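Local coordinates for contact-dependent inhibitor A (Escherichia coli NC101, PDB 5I4Q), which is the toxin domain of a contact-dependent inhibition protein and probably acts inside neighbouring bacteria to stop their growth after delivery by cell contact, at residues T18-F24 / P40-R45. Sequence-based numbering, arbitrary orientation.
Sequences TVDGMKF and PFVQAR
A β-hairpin with a two-residue loop, formed by a type I' turn from V19 to M22, packs V19, M22 and F24 against helix 40-48, and the ring of F41 is the wedge between them. The hairpin is closed by V19 N to M22 O (3.0 Å) and by M22 N to V19 O, which leaves D20 and G21 at the turn. V19 CG1 sits almost centrally over one face of the F41 ring, 3.5 Å from its centroid, a CH-π contact; chi1 of 64° swings this methyl between the backbone N and the carbonyl carbon. Over the opposite face, nearer the rim, comes F24 CD1, 3.6 Å from F41 CE1. The two rings make a T-shaped pair with planes at 82°, the edge of F24 meeting the face of F41. P40 CB in turn lies over a face of F24, 3.4 Å from F24 CZ. I10 of strand 8-12 also touches F41, and L32 of helix 26-34 adjoins both F24 and P40, so the cluster joins the three-stranded sheet to both helices. R45 NH1 stays 4.5 Å from D20 OD2, too far for a salt bridge, and forms its salt bridge with an acidic side chain on the chain of another protein. Selenomethionine M22, bent at chi3 (-77°), brings SE to the edge of the F41 ring in a Met-aromatic contact and to 3.9 Å from A44 CB.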
loop_
_atom_site.group_PDB
_atom_site.type_symbol
_atom_site.label_atom_id
_atom_site.label_comp_id
_atom_site.label_asym_id
_atom_site.label_seq_id
_atom_site.Cartn_x
_atom_site.Cartn_y
_atom_site.Cartn_z
ATOM N N THR A 18 13.615 -25.565 -24.095
ATOM C CA THR A 18 13.003 -26.871 -24.120
ATOM C C THR A 18 13.546 -27.701 -22.997
ATOM O O THR A 18 14.728 -27.599 -22.682
ATOM C CB THR A 18 13.290 -27.602 -25.481
ATOM O OG1 THR A 18 14.695 -27.759 -25.633
ATOM C CG2 THR A 18 12.831 -26.811 -26.707
ATOM N N VAL A 19 12.686 -28.528 -22.406
ATOM C CA VAL A 19 13.085 -29.496 -21.374
ATOM C C VAL A 19 11.886 -30.390 -21.024
ATOM O O VAL A 19 10.746 -29.884 -20.983
ATOM C CB VAL A 19 13.609 -28.793 -20.108
ATOM C CG1 VAL A 19 12.514 -27.984 -19.471
ATOM C CG2 VAL A 19 14.159 -29.782 -19.076
ATOM N N ASP A 20 12.147 -31.697 -20.795
ATOM C CA ASP A 20 11.122 -32.682 -20.354
ATOM C C ASP A 20 9.940 -32.764 -21.331
ATOM O O ASP A 20 8.776 -32.963 -20.942
ATOM C CB ASP A 20 10.608 -32.289 -18.963
ATOM C CG ASP A 20 10.140 -33.476 -18.103
ATOM O OD1 ASP A 20 10.511 -34.644 -18.372
ATOM O OD2 ASP A 20 9.407 -33.216 -17.114
ATOM N N GLY A 21 10.229 -32.575 -22.605
ATOM C CA GLY A 21 9.170 -32.568 -23.598
ATOM C C GLY A 21 8.271 -31.330 -23.610
ATOM O O GLY A 21 7.254 -31.325 -24.298
HETATM N N MSE A 22 8.627 -30.283 -22.857
HETATM C CA MSE A 22 7.909 -29.014 -22.920
HETATM C C MSE A 22 8.746 -27.973 -23.617
HETATM O O MSE A 22 9.985 -28.018 -23.596
HETATM C CB MSE A 22 7.615 -28.510 -21.528
HETATM C CG MSE A 22 6.608 -29.364 -20.763
HETATM SE SE MSE A 22 6.511 -28.779 -18.862
HETATM C CE MSE A 22 8.169 -29.565 -18.118
ATOM N N LYS A 23 8.089 -26.975 -24.212
ATOM C CA LYS A 23 8.841 -25.867 -24.740
ATOM C C LYS A 23 8.079 -24.571 -24.695
ATOM O O LYS A 23 6.855 -24.549 -24.740
ATOM C CB LYS A 23 9.380 -26.185 -26.146
ATOM C CG LYS A 23 8.460 -25.882 -27.301
ATOM C CD LYS A 23 9.122 -26.314 -28.620
ATOM C CE LYS A 23 8.146 -26.243 -29.800
ATOM N NZ LYS A 23 8.700 -26.822 -31.063
ATOM N N PHE A 24 8.858 -23.494 -24.570
ATOM C CA PHE A 24 8.407 -22.105 -24.569
ATOM C C PHE A 24 9.191 -21.297 -25.596
ATOM O O PHE A 24 10.405 -21.432 -25.658
ATOM C CB PHE A 24 8.705 -21.439 -23.219
ATOM C CG PHE A 24 7.744 -21.804 -22.126
ATOM C CD1 PHE A 24 7.909 -22.974 -21.386
ATOM C CD2 PHE A 24 6.698 -20.962 -21.796
ATOM C CE1 PHE A 24 7.026 -23.305 -20.369
ATOM C CE2 PHE A 24 5.829 -21.279 -20.794
ATOM C CZ PHE A 24 5.981 -22.455 -20.072
ATOM N N PRO A 40 8.156 -21.118 -15.282
ATOM C CA PRO A 40 7.117 -21.537 -16.200
ATOM C C PRO A 40 7.063 -23.023 -16.516
ATOM O O PRO A 40 6.017 -23.512 -16.805
ATOM C CB PRO A 40 7.457 -20.806 -17.489
ATOM C CG PRO A 40 8.399 -19.760 -17.136
ATOM C CD PRO A 40 9.118 -20.204 -15.932
ATOM N N PHE A 41 8.187 -23.724 -16.499
ATOM C CA PHE A 41 8.168 -25.172 -16.696
ATOM C C PHE A 41 7.565 -25.859 -15.513
ATOM O O PHE A 41 6.797 -26.833 -15.673
ATOM C CB PHE A 41 9.561 -25.729 -16.975
ATOM C CG PHE A 41 10.064 -25.406 -18.358
ATOM C CD1 PHE A 41 9.562 -26.076 -19.465
ATOM C CD2 PHE A 41 11.036 -24.480 -18.550
ATOM C CE1 PHE A 41 10.024 -25.804 -20.732
ATOM C CE2 PHE A 41 11.526 -24.224 -19.809
ATOM C CZ PHE A 41 11.013 -24.875 -20.901
ATOM N N VAL A 42 7.916 -25.387 -14.327
ATOM C CA VAL A 42 7.275 -25.909 -13.119
ATOM C C VAL A 42 5.752 -25.654 -13.143
ATOM O O VAL A 42 4.974 -26.565 -12.909
ATOM C CB VAL A 42 7.899 -25.303 -11.875
ATOM C CG1 VAL A 42 7.070 -25.680 -10.658
ATOM C CG2 VAL A 42 9.329 -25.767 -11.735
ATOM N N GLN A 43 5.326 -24.436 -13.482
ATOM C CA GLN A 43 3.876 -24.148 -13.614
ATOM C C GLN A 43 3.198 -25.113 -14.605
ATOM O O GLN A 43 2.120 -25.675 -14.334
ATOM C CB GLN A 43 3.619 -22.720 -14.085
ATOM C CG GLN A 43 4.116 -21.589 -13.172
ATOM C CD GLN A 43 3.881 -20.214 -13.819
ATOM O OE1 GLN A 43 2.772 -19.925 -14.309
ATOM N NE2 GLN A 43 4.914 -19.364 -13.837
ATOM N N ALA A 44 3.795 -25.287 -15.779
ATOM C CA ALA A 44 3.144 -26.083 -16.853
ATOM C C ALA A 44 3.068 -27.558 -16.451
ATOM O O ALA A 44 2.087 -28.251 -16.713
ATOM C CB ALA A 44 3.920 -25.938 -18.160
ATOM N N ARG A 45 4.116 -28.040 -15.824
ATOM C CA ARG A 45 4.095 -29.392 -15.303
ATOM C C ARG A 45 3.005 -29.583 -14.260
ATOM O O ARG A 45 2.286 -30.600 -14.269
ATOM C CB ARG A 45 5.452 -29.764 -14.720
ATOM C CG ARG A 45 5.530 -31.191 -14.161
ATOM C CD ARG A 45 6.978 -31.580 -13.867
ATOM N NE ARG A 45 7.490 -30.811 -12.756
ATOM C CZ ARG A 45 8.756 -30.805 -12.351
ATOM N NH1 ARG A 45 9.668 -31.564 -12.967
ATOM N NH2 ARG A 45 9.112 -30.033 -11.316
#